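Local coordinates for coat protein (Tobacco streak virus, PDB 4Y6X), which forms the capsid shell of the virus, this chain being its jelly-roll part, and probably binds the viral RNA during packaging and translation initiation, at residues F48-V52 with F64-L68; I69-V74 with R139-Y145; T78-V82 with R107-L113; E61-Y65 with K116-L121. The contacts are given in a common frame with arbitrary orientation. Residue numbers count along the deposited sequence, not the author numbering.

Contact 1 of 4, residues F48-V52 with F64-L68; sequences FKTIV and FYRLL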
loop_
_atom_site.group_PDB
_atom_site.type_symbol
_atom_site.label_atom_id
_atom_site.label_comp_id
_atom_site.label_asym_id
_atom_site.label_seq_id
_atom_site.Cartn_x
_atom_site.Cartn_y
_atom_site.Cartn_z
ATOM N N PHE A 48 4.080 8.605 12.502
ATOM C CA PHE A 48 4.917 8.452 11.316
ATOM C C PHE A 48 5.109 7.000 10.889
ATOM O O PHE A 48 5.128 6.729 9.700
ATOM C CB PHE A 48 6.256 9.156 11.478
ATOM C CG PHE A 48 7.023 9.270 10.223
ATOM C CD1 PHE A 48 6.650 10.165 9.247
ATOM C CD2 PHE A 48 8.149 8.474 9.995
ATOM C CE1 PHE A 48 7.371 10.255 8.058
ATOM C CE2 PHE A 48 8.894 8.593 8.823
ATOM C CZ PHE A 48 8.508 9.496 7.853
ATOM N N LYS A 49 5.257 6.075 11.829
ATOM C CA LYS A 49 5.417 4.652 11.458
ATOM C C LYS A 49 4.220 4.176 10.662
ATOM O O LYS A 49 4.394 3.424 9.743
ATOM C CB LYS A 49 5.665 3.732 12.674
ATOM N N THR A 50 3.015 4.641 10.980
ATOM C CA THR A 50 1.816 4.300 10.246
ATOM C C THR A 50 1.814 4.906 8.859
ATOM O O THR A 50 1.336 4.301 7.940
ATOM C CB THR A 50 0.552 4.840 10.971
ATOM O OG1 THR A 50 0.466 4.203 12.234
ATOM C CG2 THR A 50 -0.755 4.598 10.196
ATOM N N ILE A 51 2.283 6.142 8.716
ATOM C CA ILE A 51 2.315 6.756 7.432
ATOM C C ILE A 51 3.161 5.937 6.459
ATOM O O ILE A 51 2.828 5.783 5.297
ATOM C CB ILE A 51 2.851 8.195 7.514
ATOM C CG1 ILE A 51 1.791 9.091 8.144
ATOM C CG2 ILE A 51 3.194 8.706 6.122
ATOM C CD1 ILE A 51 2.293 10.419 8.637
ATOM N N VAL A 52 4.257 5.398 6.956
ATOM C CA VAL A 52 5.219 4.658 6.160
ATOM C C VAL A 52 4.864 3.191 5.929
ATOM O O VAL A 52 5.295 2.614 4.948
ATOM C CB VAL A 52 6.598 4.816 6.811
ATOM C CG1 VAL A 52 7.549 3.699 6.407
ATOM C CG2 VAL A 52 7.132 6.177 6.429
ATOM N N PHE A 64 14.950 9.858 4.941
ATOM C CA PHE A 64 13.712 10.581 4.719
ATOM C C PHE A 64 13.994 12.065 4.689
ATOM O O PHE A 64 14.625 12.581 5.597
ATOM C CB PHE A 64 12.765 10.282 5.842
ATOM C CG PHE A 64 12.297 8.909 5.855
ATOM C CD1 PHE A 64 13.016 7.920 6.500
ATOM C CD2 PHE A 64 11.148 8.560 5.167
ATOM C CE1 PHE A 64 12.561 6.602 6.514
ATOM C CE2 PHE A 64 10.703 7.241 5.145
ATOM C CZ PHE A 64 11.401 6.264 5.816
ATOM N N TYR A 65 13.570 12.736 3.629
ATOM C CA TYR A 65 13.823 14.153 3.472
ATOM C C TYR A 65 12.623 15.086 3.624
ATOM O O TYR A 65 12.765 16.145 4.190
ATOM C CB TYR A 65 14.449 14.401 2.138
ATOM C CG TYR A 65 15.806 13.719 2.066
ATOM C CD1 TYR A 65 16.967 14.344 2.582
ATOM C CD2 TYR A 65 15.926 12.447 1.577
ATOM C CE1 TYR A 65 18.234 13.698 2.513
ATOM C CE2 TYR A 65 17.149 11.799 1.491
ATOM C CZ TYR A 65 18.307 12.430 1.951
ATOM O OH TYR A 65 19.487 11.777 1.851
ATOM N N ARG A 66 11.444 14.696 3.164
ATOM C CA ARG A 66 10.265 15.593 3.228
ATOM C C ARG A 66 9.041 14.750 3.400
ATOM O O ARG A 66 8.932 13.673 2.800
ATOM C CB ARG A 66 10.104 16.358 1.914
ATOM C CG ARG A 66 11.276 17.221 1.568
ATOM C CD ARG A 66 11.144 17.957 0.241
ATOM N NE ARG A 66 10.092 18.954 0.247
ATOM C CZ ARG A 66 9.767 19.682 -0.833
ATOM N NH1 ARG A 66 10.397 19.487 -2.000
ATOM N NH2 ARG A 66 8.775 20.564 -0.780
ATOM N N LEU A 67 8.109 15.231 4.164
ATOM C CA LEU A 67 6.783 14.680 4.191
ATOM C C LEU A 67 5.814 15.807 3.799
ATOM O O LEU A 67 5.835 16.888 4.425
ATOM C CB LEU A 67 6.481 14.200 5.571
ATOM C CG LEU A 67 4.999 13.865 5.792
ATOM C CD1 LEU A 67 4.544 12.633 5.015
ATOM C CD2 LEU A 67 4.780 13.682 7.253
ATOM N N LEU A 68 4.988 15.567 2.803
ATOM C CA LEU A 68 3.942 16.472 2.364
ATOM C C LEU A 68 2.612 15.950 2.767
ATOM O O LEU A 68 2.302 14.750 2.526
ATOM C CB LEU A 68 3.895 16.583 0.864
ATOM C CG LEU A 68 4.843 17.570 0.153
ATOM C CD1 LEU A 68 6.206 17.687 0.734
ATOM C CD2 LEU A 68 4.899 17.301 -1.347
#
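In this jelly-roll coat protein the short helix 48-52 lies across one end of the strand 63-73, covering the inner face of its sheet. The local axes cross at 86° and come no closer than 12.0 Å, and the nearest CA atoms, those of F48 and L67, are 9.6 Å apart, so side chains alone bridge the gap; no hydrogen bond crosses it, and 219 Å² is buried. The five touching residues are all buried, and the leucines L118 and L121 pack on both phenylalanines. Along the strand, F64 comes first. Its ring presents a face to the edge of the F48 ring, a T-shaped pair with centroids 5.5 Å apart and planes at 81°, and V52 CG2 approaches F64 CE2 at 3.9 Å. Y65 and R66 then both face A148 on the neighbouring strand, a classic beta bulge. The extra residue breaks the strict alternation of side chains, which is why F64 and L67, three positions apart, both point toward the helix. R66 leads elsewhere, with NH1 hydrogen-bonded to the S18 carbonyl. L67 fills the space beside F48 and I51, with L67 CD2 4.4 Å from F48 CE1 and L67 CD1 4.3 Å from I51 CG2. L68 faces the other way, where it packs on W27 and on F161 of the second subunit, and L68 CB stays 9.5 Å from I51 CG2.

Contact 2 of 4, residues I69-V74 with R139-Y145; sequences IGFVAV and RVQLAGY
Build I69-A73 as an extended strand, antiparallel to the short strand V140-L142, with local axes 4.7 Å apart and N-to-C directions at 153°. The register pairs F71 with L142 and A73 with V140 as non-hydrogen-bonded pairs (CA-CA 4.4 and 4.3 Å), and V72 with Q141 as the hydrogen-bonded pair between them (5.4 Å). V72 and Q141 satisfy each other: V72 N donates to Q141 O at 3.0 Å, and Q141 N to V72 O at 2.9 Å. A143 N donates to G70 O and V74 N to R139 O, both at 2.9 Å. These four bonds have N-H...O angles of 159-176°. Past A143 the ladder ends: the register skips G144, I69 lies opposite Y145 (CA-CA 5.6 Å), and a water accepts from G70 N at 2.9 Å and donates to G144 O at 2.8 Å. The outward amide and carbonyl of F71 pair with R107 on the other neighbouring strand. R139 (chi1 p) sends its guanidinium away to a salt bridge with D44, with NH1 also bonded to the carbonyls of D136 and S36. On the inner face, F71 CB lies 3.9 Å from V140 CG1 and 4.0 Å from L142 CD2; F71 chi1 is p, and its ring meets W128 edge-to-face. Such a ladder, the middle pair of a four-stranded sheet ordered 1-4-2-3, is typical of the viral jelly-roll beta-barrel.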
loop_
_atom_site.group_PDB
_atom_site.type_symbol
_atom_site.label_atom_id
_atom_site.label_comp_id
_atom_site.label_asym_id
_atom_site.label_seq_id
_atom_site.Cartn_x
_atom_site.Cartn_y
_atom_site.Cartn_z
ATOM N N ILE A 69 1.817 16.798 3.423
ATOM C CA ILE A 69 0.471 16.442 3.698
ATOM C C ILE A 69 -0.492 17.512 3.233
ATOM O O ILE A 69 -0.165 18.725 3.190
ATOM C CB ILE A 69 0.255 16.055 5.127
ATOM C CG1 ILE A 69 0.407 17.218 6.026
ATOM C CG2 ILE A 69 1.230 14.981 5.648
ATOM C CD1 ILE A 69 -0.697 17.154 7.026
ATOM N N GLY A 70 -1.677 17.075 2.856
ATOM C CA GLY A 70 -2.736 18.004 2.463
ATOM C C GLY A 70 -4.017 17.506 3.026
ATOM O O GLY A 70 -4.213 16.300 3.121
ATOM N N PHE A 71 -4.891 18.405 3.398
ATOM C CA PHE A 71 -6.152 18.020 3.970
ATOM C C PHE A 71 -7.173 19.099 3.864
ATOM O O PHE A 71 -6.843 20.280 3.640
ATOM C CB PHE A 71 -5.992 17.580 5.413
ATOM C CG PHE A 71 -5.569 18.684 6.330
ATOM C CD1 PHE A 71 -4.219 18.948 6.526
ATOM C CD2 PHE A 71 -6.509 19.427 7.020
ATOM C CE1 PHE A 71 -3.794 19.972 7.368
ATOM C CE2 PHE A 71 -6.102 20.471 7.865
ATOM C CZ PHE A 71 -4.740 20.736 8.019
ATOM N N VAL A 72 -8.421 18.689 4.009
ATOM C CA VAL A 72 -9.549 19.588 4.220
ATOM C C VAL A 72 -10.234 19.181 5.511
ATOM O O VAL A 72 -10.438 17.988 5.757
ATOM C CB VAL A 72 -10.574 19.487 3.061
ATOM C CG1 VAL A 72 -11.762 20.389 3.314
ATOM C CG2 VAL A 72 -9.957 20.015 1.794
ATOM N N ALA A 73 -10.595 20.138 6.364
ATOM C CA ALA A 73 -11.295 19.812 7.630
ATOM C C ALA A 73 -12.721 20.419 7.663
ATOM O O ALA A 73 -13.016 21.414 7.006
ATOM C CB ALA A 73 -10.505 20.366 8.790
ATOM N N VAL A 74 -13.588 19.866 8.484
ATOM C CA VAL A 74 -14.937 20.421 8.654
ATOM C C VAL A 74 -15.030 21.552 9.719
ATOM O O VAL A 74 -16.105 22.050 9.979
ATOM C CB VAL A 74 -15.970 19.330 9.023
ATOM C CG1 VAL A 74 -16.026 18.280 7.939
ATOM C CG2 VAL A 74 -15.640 18.681 10.363
ATOM N N ARG A 139 -13.936 14.222 9.725
ATOM C CA ARG A 139 -13.753 15.560 10.226
ATOM C C ARG A 139 -12.473 16.184 9.646
ATOM O O ARG A 139 -12.424 17.409 9.508
ATOM C CB ARG A 139 -13.711 15.612 11.758
ATOM C CG ARG A 139 -12.707 14.645 12.355
ATOM C CD ARG A 139 -12.914 14.485 13.845
ATOM N NE ARG A 139 -12.003 13.494 14.379
ATOM C CZ ARG A 139 -12.169 12.175 14.259
ATOM N NH1 ARG A 139 -13.216 11.682 13.606
ATOM N NH2 ARG A 139 -11.295 11.366 14.791
ATOM N N VAL A 140 -11.491 15.362 9.333
ATOM C CA VAL A 140 -10.334 15.731 8.512
ATOM C C VAL A 140 -10.209 14.703 7.356
ATOM O O VAL A 140 -10.316 13.500 7.576
ATOM C CB VAL A 140 -9.059 15.661 9.326
ATOM C CG1 VAL A 140 -7.844 15.898 8.455
ATOM C CG2 VAL A 140 -9.096 16.658 10.458
ATOM N N GLN A 141 -10.129 15.165 6.143
ATOM C CA GLN A 141 -9.955 14.292 4.989
ATOM C C GLN A 141 -8.581 14.574 4.407
ATOM O O GLN A 141 -8.314 15.703 3.981
ATOM C CB GLN A 141 -11.050 14.525 3.938
ATOM C CG GLN A 141 -12.443 14.382 4.522
ATOM C CD GLN A 141 -13.477 14.935 3.579
ATOM O OE1 GLN A 141 -13.462 14.634 2.392
ATOM N NE2 GLN A 141 -14.321 15.761 4.079
ATOM N N LEU A 142 -7.739 13.557 4.420
ATOM C CA LEU A 142 -6.359 13.655 3.998
ATOM C C LEU A 142 -6.184 13.215 2.573
ATOM O O LEU A 142 -6.740 12.239 2.151
ATOM C CB LEU A 142 -5.474 12.764 4.835
ATOM C CG LEU A 142 -5.206 13.399 6.178
ATOM C CD1 LEU A 142 -5.073 12.316 7.204
ATOM C CD2 LEU A 142 -3.955 14.260 6.085
ATOM N N ALA A 143 -5.422 13.972 1.821
ATOM C CA ALA A 143 -4.914 13.507 0.522
ATOM C C ALA A 143 -3.928 12.403 0.744
ATOM O O ALA A 143 -3.537 12.124 1.911
ATOM C CB ALA A 143 -4.247 14.645 -0.172
ATOM N N GLY A 144 -3.471 11.765 -0.318
ATOM C CA GLY A 144 -2.310 10.853 -0.206
ATOM C C GLY A 144 -1.111 11.492 0.517
ATOM O O GLY A 144 -0.903 12.701 0.434
ATOM N N TYR A 145 -0.352 10.700 1.254
ATOM C CA TYR A 145 0.891 11.148 1.879
ATOM C C TYR A 145 1.974 11.076 0.839
ATOM O O TYR A 145 1.998 10.108 0.059
ATOM C CB TYR A 145 1.282 10.196 2.959
ATOM C CG TYR A 145 0.258 9.999 4.046
ATOM C CD1 TYR A 145 -0.146 11.041 4.833
ATOM C CD2 TYR A 145 -0.286 8.755 4.279
ATOM C CE1 TYR A 145 -1.069 10.850 5.835
ATOM C CE2 TYR A 145 -1.231 8.550 5.243
ATOM C CZ TYR A 145 -1.611 9.599 6.034
ATOM O OH TYR A 145 -2.516 9.381 7.032
HETATM O O HOH W 1 -1.622 14.130 2.704
#

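Contact 3 of 4, residues T78-V82 with R107-L113; sequences TFGMV and RSRDFDL
Set the strands T78-V82 and R107-L113 in two different sheets, facing each other with local axes 9.4 Å apart and N-to-C directions only 15° from parallel. The nearest CA atoms, those of M81 and F111, are 8.1 Å apart, and no direct hydrogen bond crosses the gap; side chains fill it, burying 319 Å². F79, with chi1 near 80° (p) and chi2 near -69°, starts sideways but carries its ring to the opposing strand. There F79 CZ lies 3.8 Å from R109 CB, at the ring edge, and F79 CE2 4.1 Å from F111 CZ, while chi1 t of R107 brings R107 CG within 3.9 Å of F79 CE1. M81 points its CB toward the other strand, 3.8 Å from F111 CE1. Its extended conformation (t, t, chi3 about -101°) then places M81 CE over the F111 ring face and 4.1 Å from L113 CD2, and M81 SD 4.8 Å from the F111 centroid, 36° off the normal, an oblique Met-aromatic contact. The R107 NH2 group bonds the G100 carbonyl, whereas R109 NE donates at 2.7 Å to a water that donates to F79 O at 3.2 Å. Outward from the sandwich, S108 OG bonds the V163 carbonyl of the second subunit. Chemically, the two jelly-roll sheets meet through aromatic, sulfur and aliphatic contacts, the arginines adding aliphatic stems while their charged ends bond to water or carbonyls.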
loop_
_atom_site.group_PDB
_atom_site.type_symbol
_atom_site.label_atom_id
_atom_site.label_comp_id
_atom_site.label_asym_id
_atom_site.label_seq_id
_atom_site.Cartn_x
_atom_site.Cartn_y
_atom_site.Cartn_z
ATOM N N THR A 78 -6.063 23.765 14.534
ATOM C CA THR A 78 -4.651 23.852 14.364
ATOM C C THR A 78 -4.040 22.450 14.208
ATOM O O THR A 78 -4.642 21.447 14.561
ATOM C CB THR A 78 -3.998 24.583 15.558
ATOM O OG1 THR A 78 -4.290 23.865 16.736
ATOM C CG2 THR A 78 -4.538 26.048 15.749
ATOM N N PHE A 79 -2.843 22.403 13.656
ATOM C CA PHE A 79 -2.147 21.176 13.522
ATOM C C PHE A 79 -0.656 21.330 13.517
ATOM O O PHE A 79 -0.111 22.384 13.209
ATOM C CB PHE A 79 -2.608 20.458 12.257
ATOM C CG PHE A 79 -1.972 20.968 11.008
ATOM C CD1 PHE A 79 -2.261 22.258 10.502
ATOM C CD2 PHE A 79 -1.109 20.152 10.314
ATOM C CE1 PHE A 79 -1.689 22.717 9.305
ATOM C CE2 PHE A 79 -0.522 20.601 9.146
ATOM C CZ PHE A 79 -0.787 21.885 8.640
ATOM N N GLY A 80 0.019 20.227 13.752
ATOM C CA GLY A 80 1.476 20.198 13.557
ATOM C C GLY A 80 2.092 18.887 13.953
ATOM O O GLY A 80 1.401 17.957 14.317
ATOM N N MET A 81 3.398 18.802 13.781
ATOM C CA MET A 81 4.161 17.589 14.062
ATOM C C MET A 81 4.663 17.592 15.486
ATOM O O MET A 81 5.141 18.602 15.945
ATOM C CB MET A 81 5.329 17.477 13.086
ATOM C CG MET A 81 6.127 16.162 13.176
ATOM S SD MET A 81 7.320 16.026 11.774
ATOM C CE MET A 81 6.358 14.894 10.752
ATOM N N VAL A 82 4.543 16.470 16.176
ATOM C CA VAL A 82 5.081 16.303 17.527
ATOM C C VAL A 82 6.060 15.140 17.592
ATOM O O VAL A 82 5.979 14.235 16.749
ATOM C CB VAL A 82 3.993 16.056 18.563
ATOM C CG1 VAL A 82 2.984 17.166 18.480
ATOM C CG2 VAL A 82 3.310 14.720 18.351
ATOM N N ARG A 107 -5.636 22.826 3.018
ATOM C CA ARG A 107 -4.414 23.265 3.654
ATOM C C ARG A 107 -3.326 22.262 3.386
ATOM O O ARG A 107 -3.552 21.044 3.414
ATOM C CB ARG A 107 -4.710 23.332 5.128
ATOM C CG ARG A 107 -3.609 23.758 6.018
ATOM C CD ARG A 107 -3.246 25.135 5.563
ATOM N NE ARG A 107 -2.945 26.018 6.662
ATOM C CZ ARG A 107 -2.022 26.968 6.629
ATOM N NH1 ARG A 107 -1.324 27.235 5.518
ATOM N NH2 ARG A 107 -1.799 27.669 7.731
ATOM N N SER A 108 -2.118 22.717 3.151
ATOM C CA SER A 108 -1.049 21.755 3.012
ATOM C C SER A 108 0.172 22.163 3.794
ATOM O O SER A 108 0.226 23.249 4.318
ATOM C CB SER A 108 -0.718 21.586 1.547
ATOM O OG SER A 108 -0.274 22.794 1.000
ATOM N N ARG A 109 1.110 21.240 3.951
ATOM C CA ARG A 109 2.331 21.496 4.702
ATOM C C ARG A 109 3.426 20.573 4.251
ATOM O O ARG A 109 3.158 19.382 3.995
ATOM C CB ARG A 109 2.080 21.267 6.203
ATOM C CG ARG A 109 3.230 21.516 7.169
ATOM C CD ARG A 109 3.394 22.894 7.675
ATOM N NE ARG A 109 3.928 22.904 9.036
ATOM C CZ ARG A 109 5.222 22.788 9.377
ATOM N NH1 ARG A 109 6.185 22.649 8.468
ATOM N NH2 ARG A 109 5.565 22.827 10.667
ATOM N N ASP A 110 4.624 21.130 4.109
ATOM C CA ASP A 110 5.859 20.368 3.853
ATOM C C ASP A 110 6.673 20.280 5.105
ATOM O O ASP A 110 7.034 21.297 5.661
ATOM C CB ASP A 110 6.666 21.148 2.823
ATOM N N PHE A 111 6.893 19.103 5.634
ATOM C CA PHE A 111 7.664 18.936 6.862
ATOM C C PHE A 111 9.061 18.473 6.433
ATOM O O PHE A 111 9.166 17.540 5.610
ATOM C CB PHE A 111 7.027 17.867 7.728
ATOM C CG PHE A 111 5.732 18.244 8.283
ATOM C CD1 PHE A 111 5.672 19.086 9.390
ATOM C CD2 PHE A 111 4.547 17.786 7.724
ATOM C CE1 PHE A 111 4.453 19.448 9.938
ATOM C CE2 PHE A 111 3.326 18.144 8.276
ATOM C CZ PHE A 111 3.284 18.986 9.385
ATOM N N ASP A 112 10.114 19.103 6.969
ATOM C CA ASP A 112 11.504 18.728 6.652
ATOM C C ASP A 112 11.880 17.593 7.614
ATOM O O ASP A 112 11.679 17.671 8.814
ATOM C CB ASP A 112 12.508 19.892 6.749
ATOM N N LEU A 113 12.336 16.484 7.073
ATOM C CA LEU A 113 12.647 15.329 7.928
ATOM C C LEU A 113 14.157 15.158 8.131
ATOM O O LEU A 113 14.570 14.246 8.820
ATOM C CB LEU A 113 12.015 14.035 7.363
ATOM C CG LEU A 113 10.500 14.076 7.222
ATOM C CD1 LEU A 113 10.062 12.838 6.481
ATOM C CD2 LEU A 113 9.788 14.202 8.545
HETATM O O HOH W 2 1.940 22.990 10.860
#

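Contact 4 of 4, residues E61-Y65 with K116-L121; sequences ETKFY and KLLNQL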
loop_
_atom_site.group_PDB
_atom_site.type_symbol
_atom_site.label_atom_id
_atom_site.label_comp_id
_atom_site.label_asym_id
_atom_site.label_seq_id
_atom_site.Cartn_x
_atom_site.Cartn_y
_atom_site.Cartn_z
ATOM N N GLU A 61 17.575 1.153 5.900
ATOM C CA GLU A 61 18.572 2.059 5.338
ATOM C C GLU A 61 17.976 3.326 4.664
ATOM O O GLU A 61 18.707 4.209 4.264
ATOM C CB GLU A 61 19.426 1.302 4.293
ATOM N N THR A 62 16.656 3.431 4.526
ATOM C CA THR A 62 16.101 4.581 3.824
ATOM C C THR A 62 16.299 5.870 4.624
ATOM O O THR A 62 15.984 5.904 5.779
ATOM C CB THR A 62 14.607 4.375 3.562
ATOM O OG1 THR A 62 14.441 3.185 2.782
ATOM C CG2 THR A 62 14.021 5.589 2.772
ATOM N N LYS A 63 16.775 6.917 3.995
ATOM C CA LYS A 63 16.764 8.240 4.586
ATOM C C LYS A 63 15.524 9.028 4.077
ATOM O O LYS A 63 15.141 8.908 2.932
ATOM C CB LYS A 63 18.033 8.964 4.214
ATOM C CG LYS A 63 19.284 8.353 4.837
ATOM C CD LYS A 63 20.544 9.045 4.317
ATOM C CE LYS A 63 21.817 8.264 4.606
ATOM N NZ LYS A 63 22.160 7.324 3.482
ATOM N N PHE A 64 14.950 9.858 4.941
ATOM C CA PHE A 64 13.712 10.581 4.719
ATOM C C PHE A 64 13.994 12.065 4.689
ATOM O O PHE A 64 14.625 12.581 5.597
ATOM C CB PHE A 64 12.765 10.282 5.842
ATOM C CG PHE A 64 12.297 8.909 5.855
ATOM C CD1 PHE A 64 13.016 7.920 6.500
ATOM C CD2 PHE A 64 11.148 8.560 5.167
ATOM C CE1 PHE A 64 12.561 6.602 6.514
ATOM C CE2 PHE A 64 10.703 7.241 5.145
ATOM C CZ PHE A 64 11.401 6.264 5.816
ATOM N N TYR A 65 13.570 12.736 3.629
ATOM C CA TYR A 65 13.823 14.153 3.472
ATOM C C TYR A 65 12.623 15.086 3.624
ATOM O O TYR A 65 12.765 16.145 4.190
ATOM C CB TYR A 65 14.449 14.401 2.138
ATOM C CG TYR A 65 15.806 13.719 2.066
ATOM C CD1 TYR A 65 16.967 14.344 2.582
ATOM C CD2 TYR A 65 15.926 12.447 1.577
ATOM C CE1 TYR A 65 18.234 13.698 2.513
ATOM C CE2 TYR A 65 17.149 11.799 1.491
ATOM C CZ TYR A 65 18.307 12.430 1.951
ATOM O OH TYR A 65 19.487 11.777 1.851
ATOM N N LYS A 116 16.929 11.843 7.921
ATOM C CA LYS A 116 17.036 10.895 9.002
ATOM C C LYS A 116 16.519 9.516 8.597
ATOM O O LYS A 116 15.725 9.386 7.648
ATOM C CB LYS A 116 16.245 11.398 10.205
ATOM C CG LYS A 116 16.747 12.731 10.824
ATOM C CD LYS A 116 15.873 13.031 12.039
ATOM C CE LYS A 116 16.145 14.350 12.754
ATOM N NZ LYS A 116 17.484 14.923 12.497
ATOM N N LEU A 117 16.897 8.506 9.374
ATOM C CA LEU A 117 16.397 7.142 9.210
ATOM C C LEU A 117 15.135 6.962 10.003
ATOM O O LEU A 117 14.816 7.742 10.909
ATOM C CB LEU A 117 17.409 6.122 9.701
ATOM C CG LEU A 117 18.638 5.808 8.814
ATOM C CD1 LEU A 117 19.507 7.025 8.625
ATOM C CD2 LEU A 117 19.483 4.670 9.385
ATOM N N LEU A 118 14.399 5.912 9.675
ATOM C CA LEU A 118 13.125 5.615 10.339
ATOM C C LEU A 118 13.230 5.503 11.859
ATOM O O LEU A 118 12.380 6.048 12.577
ATOM C CB LEU A 118 12.481 4.352 9.761
ATOM C CG LEU A 118 11.064 4.040 10.293
ATOM C CD1 LEU A 118 10.097 5.224 10.139
ATOM C CD2 LEU A 118 10.504 2.806 9.608
ATOM N N ASN A 119 14.270 4.854 12.363
ATOM C CA ASN A 119 14.412 4.705 13.803
ATOM C C ASN A 119 14.558 6.046 14.519
ATOM O O ASN A 119 14.276 6.125 15.713
ATOM C CB ASN A 119 15.559 3.735 14.193
ATOM C CG ASN A 119 16.897 4.103 13.566
ATOM O OD1 ASN A 119 17.416 5.197 13.758
ATOM N ND2 ASN A 119 17.466 3.170 12.817
ATOM N N GLN A 120 14.993 7.087 13.807
ATOM C CA GLN A 120 15.066 8.436 14.374
ATOM C C GLN A 120 13.759 9.249 14.241
ATOM O O GLN A 120 13.625 10.283 14.875
ATOM C CB GLN A 120 16.173 9.230 13.706
ATOM C CG GLN A 120 17.594 8.791 13.939
ATOM C CD GLN A 120 18.495 9.381 12.876
ATOM O OE1 GLN A 120 18.590 8.854 11.774
ATOM N NE2 GLN A 120 19.130 10.510 13.186
ATOM N N LEU A 121 12.812 8.789 13.429
ATOM C CA LEU A 121 11.537 9.471 13.205
ATOM C C LEU A 121 10.339 8.704 13.740
ATOM O O LEU A 121 9.202 9.213 13.717
ATOM C CB LEU A 121 11.328 9.692 11.718
ATOM C CG LEU A 121 12.363 10.573 10.990
ATOM C CD1 LEU A 121 12.248 10.469 9.493
ATOM C CD2 LEU A 121 12.242 12.019 11.410
HETATM O O HOH W 3 15.259 4.235 7.653
#
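Here one end of a jelly-roll sheet frays: strand 63-73 meets the last residues of strand 107-117, and the chain then turns into the short helical segment around 118-121. Backbone bonding is sparse. F64 N donates to K116 O at 2.9 Å with an angle of 148°, but the return bond from K116 N to F64 O is weak, 3.4 Å long and bent to 123°. Beside them, K63 CA makes a CA-H...O contact of 3.4 Å with K116 O. Water continues the link where the chains part, donating to T62 O at 2.6 Å and accepting from L118 N at 2.8 Å. Within 116-121, L117 N donates to Q120 OE1 at 3.0 Å, and Q120 N to L117 O, also at 3.0 Å, so L117 and Q120 tie the turn together. Apolar packing centres on F64, which has 86 Å² covered. This ring also receives the edge of F48, so that it touches both helical segments, 48-52 and 118-121. On the opposite face of the strand, K63 CG rests 4.0 Å from L117 CD1. The F64 side chain touches the helical turn twice, with F64 CE1 4.0 Å from L118 CB and F64 CB 3.7 Å from L121 CD1.

In the fold
Strand 63-73 runs through contacts 1, 2 and 4, and contact 3 ties its neighbour 107-117 to the facing sheet. Contacts 2 and 4 lie at opposite ends of the strand, their centres about 24 Å apart on opposite sides of the chain's centre; contact 1 sits between, about 9 Å from contact 4 and 15 Å from contact 2, centre to centre. F64 belongs to both contacts 1 and 4. Contacts 1 and 2 touch through I51 CG2 and Y145 CG, 3.8 Å apart, while F71 CE1 and F79 CE2, also 3.8 Å apart, continue the core from contact 2 into contact 3. The second subunit's C-terminal arm, including F161, reaches contacts 1, 2 and 3, consistent with the domain-swapped dimer.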